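Local coordinates for protein phosphoribosylformylglycinamidine synthase 2 (PDB 3VIU) that belongs to the PurM-like (AIR synthase related) family as a single chain with two N- and C-terminal domain pairs, and carries bound ADP and magnesium, at residues A[204-209]-A[296-301]; A[639-644]-A[693-698]; A[646-651]-A[697-702]. All blocks are in the same frame, centred on the assembly; numbering follows the deposited sequence.

Contact 1. Residues A[204-209]-A[296-301]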
# COMPACT_ATOMS: atom_id res chain seq x y z
N THR A 204 24.98 -14.87 -2.15
CA THR A 204 25.05 -14.03 -0.96
C THR A 204 26.34 -13.23 -0.83
O THR A 204 27.43 -13.81 -0.81
CB THR A 204 24.87 -14.87 0.32
OG1 THR A 204 23.59 -15.49 0.30
CG2 THR A 204 24.99 -14.01 1.56
N GLY A 205 26.20 -11.91 -0.72
CA GLY A 205 27.34 -11.04 -0.57
C GLY A 205 27.24 -10.21 0.71
O GLY A 205 26.37 -10.44 1.54
N ARG A 206 28.15 -9.25 0.88
CA ARG A 206 28.12 -8.40 2.06
C ARG A 206 27.25 -7.20 1.78
O ARG A 206 27.73 -6.08 1.64
CB ARG A 206 29.55 -7.98 2.44
CG ARG A 206 30.26 -9.01 3.29
CD ARG A 206 31.73 -8.69 3.53
NE ARG A 206 32.55 -9.02 2.38
CZ ARG A 206 33.58 -9.87 2.39
NH1 ARG A 206 34.25 -10.10 1.28
NH2 ARG A 206 33.93 -10.48 3.52
N ASP A 207 25.94 -7.45 1.70
CA ASP A 207 24.95 -6.42 1.41
C ASP A 207 24.06 -6.11 2.61
O ASP A 207 23.58 -7.01 3.29
CB ASP A 207 24.05 -6.87 0.25
CG ASP A 207 24.84 -7.17 -1.02
OD1 ASP A 207 24.25 -7.75 -1.95
OD2 ASP A 207 26.04 -6.83 -1.10
N GLY A 208 23.86 -4.81 2.85
CA GLY A 208 23.04 -4.35 3.96
C GLY A 208 23.08 -5.16 5.24
O GLY A 208 22.03 -5.59 5.74
N ILE A 209 24.28 -5.37 5.78
CA ILE A 209 24.43 -6.13 7.02
C ILE A 209 24.39 -5.19 8.22
O ILE A 209 25.27 -4.34 8.40
CB ILE A 209 25.76 -6.91 7.04
CG1 ILE A 209 25.82 -7.88 5.85
CG2 ILE A 209 25.89 -7.68 8.35
CD1 ILE A 209 27.14 -8.62 5.72
N PRO A 296 30.74 -16.13 9.33
CA PRO A 296 29.40 -16.68 9.58
C PRO A 296 28.29 -15.63 9.69
O PRO A 296 27.29 -15.72 8.97
CB PRO A 296 29.61 -17.49 10.85
CG PRO A 296 30.99 -18.04 10.65
CD PRO A 296 31.75 -16.83 10.13
N GLU A 297 28.45 -14.64 10.55
CA GLU A 297 27.41 -13.62 10.70
C GLU A 297 27.12 -12.87 9.40
O GLU A 297 25.97 -12.52 9.14
CB GLU A 297 27.76 -12.62 11.83
CG GLU A 297 28.99 -11.75 11.62
CD GLU A 297 30.29 -12.46 11.96
OE1 GLU A 297 31.35 -11.80 11.91
OE2 GLU A 297 30.26 -13.67 12.26
N GLU A 298 28.14 -12.63 8.59
CA GLU A 298 27.97 -11.94 7.31
C GLU A 298 27.06 -12.73 6.38
O GLU A 298 26.19 -12.16 5.71
CB GLU A 298 29.31 -11.73 6.62
CG GLU A 298 30.13 -10.61 7.21
CD GLU A 298 31.52 -10.52 6.62
OE1 GLU A 298 32.18 -9.48 6.84
OE2 GLU A 298 31.96 -11.49 5.96
N LEU A 299 27.26 -14.04 6.32
CA LEU A 299 26.43 -14.88 5.47
C LEU A 299 25.02 -14.92 6.03
O LEU A 299 24.04 -14.77 5.29
CB LEU A 299 27.02 -16.29 5.38
CG LEU A 299 28.39 -16.39 4.67
CD1 LEU A 299 29.00 -17.76 4.89
CD2 LEU A 299 28.21 -16.10 3.19
N LEU A 300 24.93 -15.11 7.34
CA LEU A 300 23.64 -15.20 8.02
C LEU A 300 22.77 -13.94 7.96
O LEU A 300 21.55 -14.03 7.85
CB LEU A 300 23.84 -15.59 9.48
CG LEU A 300 24.24 -17.03 9.79
CD1 LEU A 300 24.74 -17.13 11.21
CD2 LEU A 300 23.05 -17.94 9.59
N LEU A 301 23.40 -12.78 8.02
CA LEU A 301 22.64 -11.54 8.03
C LEU A 301 22.62 -10.73 6.75
O LEU A 301 22.02 -9.66 6.69
CB LEU A 301 23.10 -10.68 9.20
CG LEU A 301 23.00 -11.44 10.53
CD1 LEU A 301 23.31 -10.53 11.70
CD2 LEU A 301 21.61 -12.01 10.66
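In the first AIR synthase-related C-terminal domain, the loop that leaves strand 196-201 folds against the short helix 296-301, and R206, the centre of an inverse gamma turn, reaches E298 with the end of its side chain. CD of R206 lies over the E298 carboxylate, 3.4 Å from OE1, and the bend at chi3 (-78°) then turns the guanidinium so that NH2 comes to OE2. NH2 of R206 forms the salt bridge with E298 OE2 at 3.3 Å. This is a bent, fairly long hydrogen bond, 140° at the hydrogen, and the guanidinium and carboxylate planes stand 84° apart, so the two groups meet askew and not as a flat two-pronged pair. E298 OE2 also accepts from the backbone N of T295, while R206 has further partners in E291 and the carbonyl of E292. Next to this pair along the loop, I209 lays its CD1 along the helix, 3.7 Å from the carbonyl O of E298, and its CG2 touches L301 CB at 4.2 Å. At the other end T204, its CG2 anti to the backbone N, meets the CD2 of L299 at 4.2 Å; its OG1 turns elsewhere, to R307 and Y199. With several partners on R206 the bridge to E298 is one link of a shared network; R206 and the N-H of T295, both on OE2, would be expected to favour the charged carboxylate of E298.

Contact 2. Residues A[639-644]-A[693-698]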
# COMPACT_ATOMS: atom_id res chain seq x y z
N VAL A 639 -14.93 16.32 -22.51
CA VAL A 639 -16.36 16.59 -22.51
C VAL A 639 -16.67 17.42 -21.25
O VAL A 639 -16.37 16.98 -20.13
CB VAL A 639 -17.15 15.26 -22.48
CG1 VAL A 639 -18.62 15.52 -22.20
CG2 VAL A 639 -16.96 14.53 -23.80
N GLY A 640 -17.25 18.60 -21.44
CA GLY A 640 -17.55 19.48 -20.31
C GLY A 640 -18.84 19.19 -19.58
O GLY A 640 -19.46 18.15 -19.79
N ALA A 641 -19.26 20.11 -18.71
CA ALA A 641 -20.51 19.94 -17.96
C ALA A 641 -21.13 21.28 -17.61
O ALA A 641 -20.44 22.30 -17.55
CB ALA A 641 -20.26 19.14 -16.69
N THR A 642 -22.44 21.27 -17.39
CA THR A 642 -23.21 22.46 -17.03
C THR A 642 -24.09 22.08 -15.85
O THR A 642 -24.91 21.17 -15.95
CB THR A 642 -24.10 22.94 -18.20
OG1 THR A 642 -23.28 23.25 -19.34
CG2 THR A 642 -24.88 24.18 -17.80
N VAL A 643 -23.92 22.77 -14.74
CA VAL A 643 -24.68 22.44 -13.54
C VAL A 643 -25.04 23.65 -12.69
O VAL A 643 -24.64 24.77 -12.97
CB VAL A 643 -23.86 21.48 -12.64
CG1 VAL A 643 -23.46 20.23 -13.43
CG2 VAL A 643 -22.62 22.19 -12.13
N GLU A 644 -25.80 23.39 -11.64
CA GLU A 644 -26.18 24.43 -10.70
C GLU A 644 -25.85 24.00 -9.27
O GLU A 644 -26.21 22.91 -8.84
CB GLU A 644 -27.68 24.71 -10.76
CG GLU A 644 -28.12 25.61 -9.60
CD GLU A 644 -29.59 25.49 -9.27
OE1 GLU A 644 -30.05 24.36 -9.05
OE2 GLU A 644 -30.27 26.54 -9.23
N LYS A 693 -17.44 22.41 -24.28
CA LYS A 693 -16.03 22.58 -24.01
C LYS A 693 -15.81 23.56 -22.87
O LYS A 693 -14.87 24.35 -22.89
CB LYS A 693 -15.28 23.04 -25.26
CG LYS A 693 -15.08 21.94 -26.31
CD LYS A 693 -16.07 22.08 -27.46
CE LYS A 693 -15.81 21.01 -28.53
NZ LYS A 693 -16.58 21.26 -29.79
N SER A 694 -16.69 23.49 -21.88
CA SER A 694 -16.58 24.34 -20.70
C SER A 694 -17.17 23.67 -19.48
O SER A 694 -17.95 22.72 -19.59
CB SER A 694 -17.32 25.67 -20.91
OG SER A 694 -16.61 26.53 -21.79
N LEU A 695 -16.76 24.15 -18.32
CA LEU A 695 -17.33 23.69 -17.07
C LEU A 695 -18.10 24.95 -16.69
O LEU A 695 -17.51 26.02 -16.56
CB LEU A 695 -16.25 23.40 -16.02
CG LEU A 695 -16.84 23.18 -14.63
CD1 LEU A 695 -17.79 22.00 -14.67
CD2 LEU A 695 -15.73 22.93 -13.61
N THR A 696 -19.42 24.82 -16.56
CA THR A 696 -20.27 25.96 -16.23
C THR A 696 -21.07 25.68 -14.95
O THR A 696 -21.76 24.66 -14.86
CB THR A 696 -21.23 26.26 -17.39
OG1 THR A 696 -20.47 26.53 -18.57
CG2 THR A 696 -22.11 27.47 -17.09
N VAL A 697 -20.97 26.58 -13.98
CA VAL A 697 -21.65 26.39 -12.71
C VAL A 697 -22.54 27.55 -12.30
O VAL A 697 -22.06 28.66 -12.05
CB VAL A 697 -20.63 26.16 -11.56
CG1 VAL A 697 -21.38 25.86 -10.26
CG2 VAL A 697 -19.67 25.01 -11.92
N LEU A 698 -23.85 27.30 -12.24
CA LEU A 698 -24.78 28.34 -11.83
C LEU A 698 -24.86 28.33 -10.31
O LEU A 698 -25.03 27.27 -9.70
CB LEU A 698 -26.17 28.10 -12.44
CG LEU A 698 -27.27 29.08 -12.01
CD1 LEU A 698 -26.92 30.50 -12.41
CD2 LEU A 698 -28.58 28.67 -12.64
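Backbone hydrogen bonds join strands 641-644 and 694-698, which run parallel with an angle of 11° between their axes. A641 N gives to S694 O, and A641 O takes the N-H of T696 in return; two residues on, V643 N gives to T696 O and V643 O takes the N-H of L698. The bonds tighten and straighten along the pair. A641 N is 3.1 Å from S694 O, with 142° at the hydrogen. L698 N is 2.7 Å from V643 O, with 174°. CA-H...O contacts fill in between them, with T642 CA 3.4 Å from T696 O and E644 CA 3.2 Å from L698 O. Ahead of the strand, G640 lies so close to S694 O, its CA at 3.3 Å, that a side chain there would clash with that oxygen.

Apolar contacts line the face that carries A641, V643, L695 and V697. V643 and V697 lie side by side and point the same way, CG2 to CG2 at 4.1 Å; the CG2 of V643 takes the crowded place between its own N and carbonyl carbon. A641 CB meets L695 CD1 at 4.3 Å, and F557 packs on A641 from a loop.

On the other face T642 and T696 also run side by side, OG1 of T642 standing 4.1 Å from CB of T696, whose OG1 is hydrogen-bonded to OE1 of E705. Beyond them the E644 side chain, CG anti to its N, lies alongside L698 O.

Strand 684-690 borders 641-644 on its far edge, antiparallel, and 702-707 borders 694-699. This parallel pair inside an otherwise antiparallel seven-stranded sheet is a feature of this AIR synthase-related C-terminal domain; the first such domain of the chain has the same strand order.

Contact 3. Residues A[646-651]-A[697-702]; sequences REEGLE and VLTPGG
A type I beta turn from T699 to G702, the hairpin bend between strands 694-699 and 702-707, rests against the loop that leads from strand 641-644 into helix 650-653. T699 is the hub of the turn: with its hydroxyl in the crowded position between N and carbonyl carbon (chi1 64°), OG1 accepts from G701 N to make an ST turn and donates to G702 O at 2.7 Å. That carbonyl also takes the N-H of T699, so two donors grip it.

The loop meets this turn by van der Waals contact. E648, its chain bent at chi2 (-80°), crosses T699 obliquely and sets CG 3.5 Å from T699 CB. The bend carries its carboxylate back to its own backbone, where OE1 accepts from G649 N at 2.7 Å, the donor lying out of the carboxylate plane. Nearby P700 CG lies 3.0 Å from R646 O, a close approach.

G649 holds the N-cap position of helix 650-653, and L653 of that helix packs on E648. The turn that links strands 694-699 and 702-707 thus has the approach to helix 650-653 packed against it, with the T699 side chain also touching V645 and L704.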
# COMPACT_ATOMS: atom_id res chain seq x y z
N ARG A 646 -26.55 25.08 -5.52
CA ARG A 646 -27.42 25.95 -4.73
C ARG A 646 -26.80 26.75 -3.61
O ARG A 646 -27.37 27.74 -3.16
CB ARG A 646 -28.59 25.14 -4.18
CG ARG A 646 -29.53 24.74 -5.27
CD ARG A 646 -30.73 24.02 -4.74
NE ARG A 646 -31.61 23.64 -5.84
CZ ARG A 646 -32.61 22.78 -5.73
NH1 ARG A 646 -32.87 22.20 -4.56
NH2 ARG A 646 -33.33 22.48 -6.80
N GLU A 647 -25.63 26.34 -3.15
CA GLU A 647 -24.98 27.08 -2.09
C GLU A 647 -23.70 27.68 -2.61
O GLU A 647 -22.92 27.02 -3.28
CB GLU A 647 -24.66 26.15 -0.93
CG GLU A 647 -25.86 25.46 -0.35
CD GLU A 647 -25.46 24.35 0.59
OE1 GLU A 647 -24.93 23.33 0.10
OE2 GLU A 647 -25.68 24.51 1.81
N GLU A 648 -23.50 28.96 -2.34
CA GLU A 648 -22.27 29.61 -2.76
C GLU A 648 -21.40 29.58 -1.51
O GLU A 648 -21.86 29.20 -0.43
CB GLU A 648 -22.54 31.04 -3.22
CG GLU A 648 -22.12 31.30 -4.66
CD GLU A 648 -20.62 31.54 -4.82
OE1 GLU A 648 -19.83 30.78 -4.23
OE2 GLU A 648 -20.24 32.50 -5.54
N GLY A 649 -20.15 29.99 -1.65
CA GLY A 649 -19.25 29.97 -0.52
C GLY A 649 -18.26 28.85 -0.73
O GLY A 649 -18.56 27.84 -1.36
N LEU A 650 -17.07 29.03 -0.19
CA LEU A 650 -16.01 28.04 -0.32
C LEU A 650 -16.44 26.66 0.15
O LEU A 650 -16.12 25.66 -0.49
CB LEU A 650 -14.77 28.50 0.44
CG LEU A 650 -14.25 29.89 0.05
CD1 LEU A 650 -13.02 30.22 0.88
CD2 LEU A 650 -13.90 29.91 -1.42
N GLU A 651 -17.15 26.59 1.26
CA GLU A 651 -17.58 25.30 1.78
C GLU A 651 -18.31 24.45 0.74
O GLU A 651 -18.11 23.25 0.68
CB GLU A 651 -18.48 25.50 3.00
CG GLU A 651 -17.78 26.12 4.20
CD GLU A 651 -18.73 26.31 5.37
OE1 GLU A 651 -19.79 26.93 5.17
OE2 GLU A 651 -18.41 25.84 6.49
N VAL A 697 -20.97 26.58 -13.98
CA VAL A 697 -21.65 26.39 -12.71
C VAL A 697 -22.54 27.55 -12.30
O VAL A 697 -22.06 28.66 -12.05
CB VAL A 697 -20.63 26.16 -11.56
CG1 VAL A 697 -21.38 25.86 -10.26
CG2 VAL A 697 -19.67 25.01 -11.92
N LEU A 698 -23.85 27.30 -12.24
CA LEU A 698 -24.78 28.34 -11.83
C LEU A 698 -24.86 28.33 -10.31
O LEU A 698 -25.03 27.27 -9.70
CB LEU A 698 -26.17 28.10 -12.44
CG LEU A 698 -27.27 29.08 -12.01
CD1 LEU A 698 -26.92 30.50 -12.41
CD2 LEU A 698 -28.58 28.67 -12.64
N THR A 699 -24.71 29.50 -9.71
CA THR A 699 -24.79 29.66 -8.26
C THR A 699 -25.85 30.74 -8.05
O THR A 699 -26.21 31.46 -8.98
CB THR A 699 -23.48 30.18 -7.64
OG1 THR A 699 -23.21 31.50 -8.14
CG2 THR A 699 -22.31 29.27 -7.97
N PRO A 700 -26.35 30.88 -6.81
CA PRO A 700 -27.37 31.90 -6.55
C PRO A 700 -26.84 33.31 -6.87
O PRO A 700 -27.62 34.26 -7.00
CB PRO A 700 -27.66 31.73 -5.06
CG PRO A 700 -27.36 30.28 -4.81
CD PRO A 700 -26.10 30.07 -5.61
N GLY A 701 -25.52 33.44 -7.00
CA GLY A 701 -24.93 34.73 -7.28
C GLY A 701 -24.41 34.95 -8.68
O GLY A 701 -23.67 35.90 -8.94
N GLY A 702 -24.79 34.07 -9.60
CA GLY A 702 -24.33 34.21 -10.97
C GLY A 702 -23.67 32.95 -11.48
O GLY A 702 -23.55 31.96 -10.76

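In the fold
Contact 1 comes first along the chain, in the first AIR synthase-related C-terminal domain; contacts 2 and 3 lie in the second. Some 62 Å separates the centres of contacts 1 and 2, which fall on opposite sides of the chain's centre. Contacts 2 and 3 are close, 13 Å between centres, and share V697 and L698 on strand 694-699: contact 2 pairs it with strand 641-644, and contact 3 follows the chain from both strands into the hairpin turn and the approach to helix 650-653. Both domains hold a seven-stranded mixed sheet of the same strand order, consistent with an internally repeated architecture whose two halves are sampled here at different places.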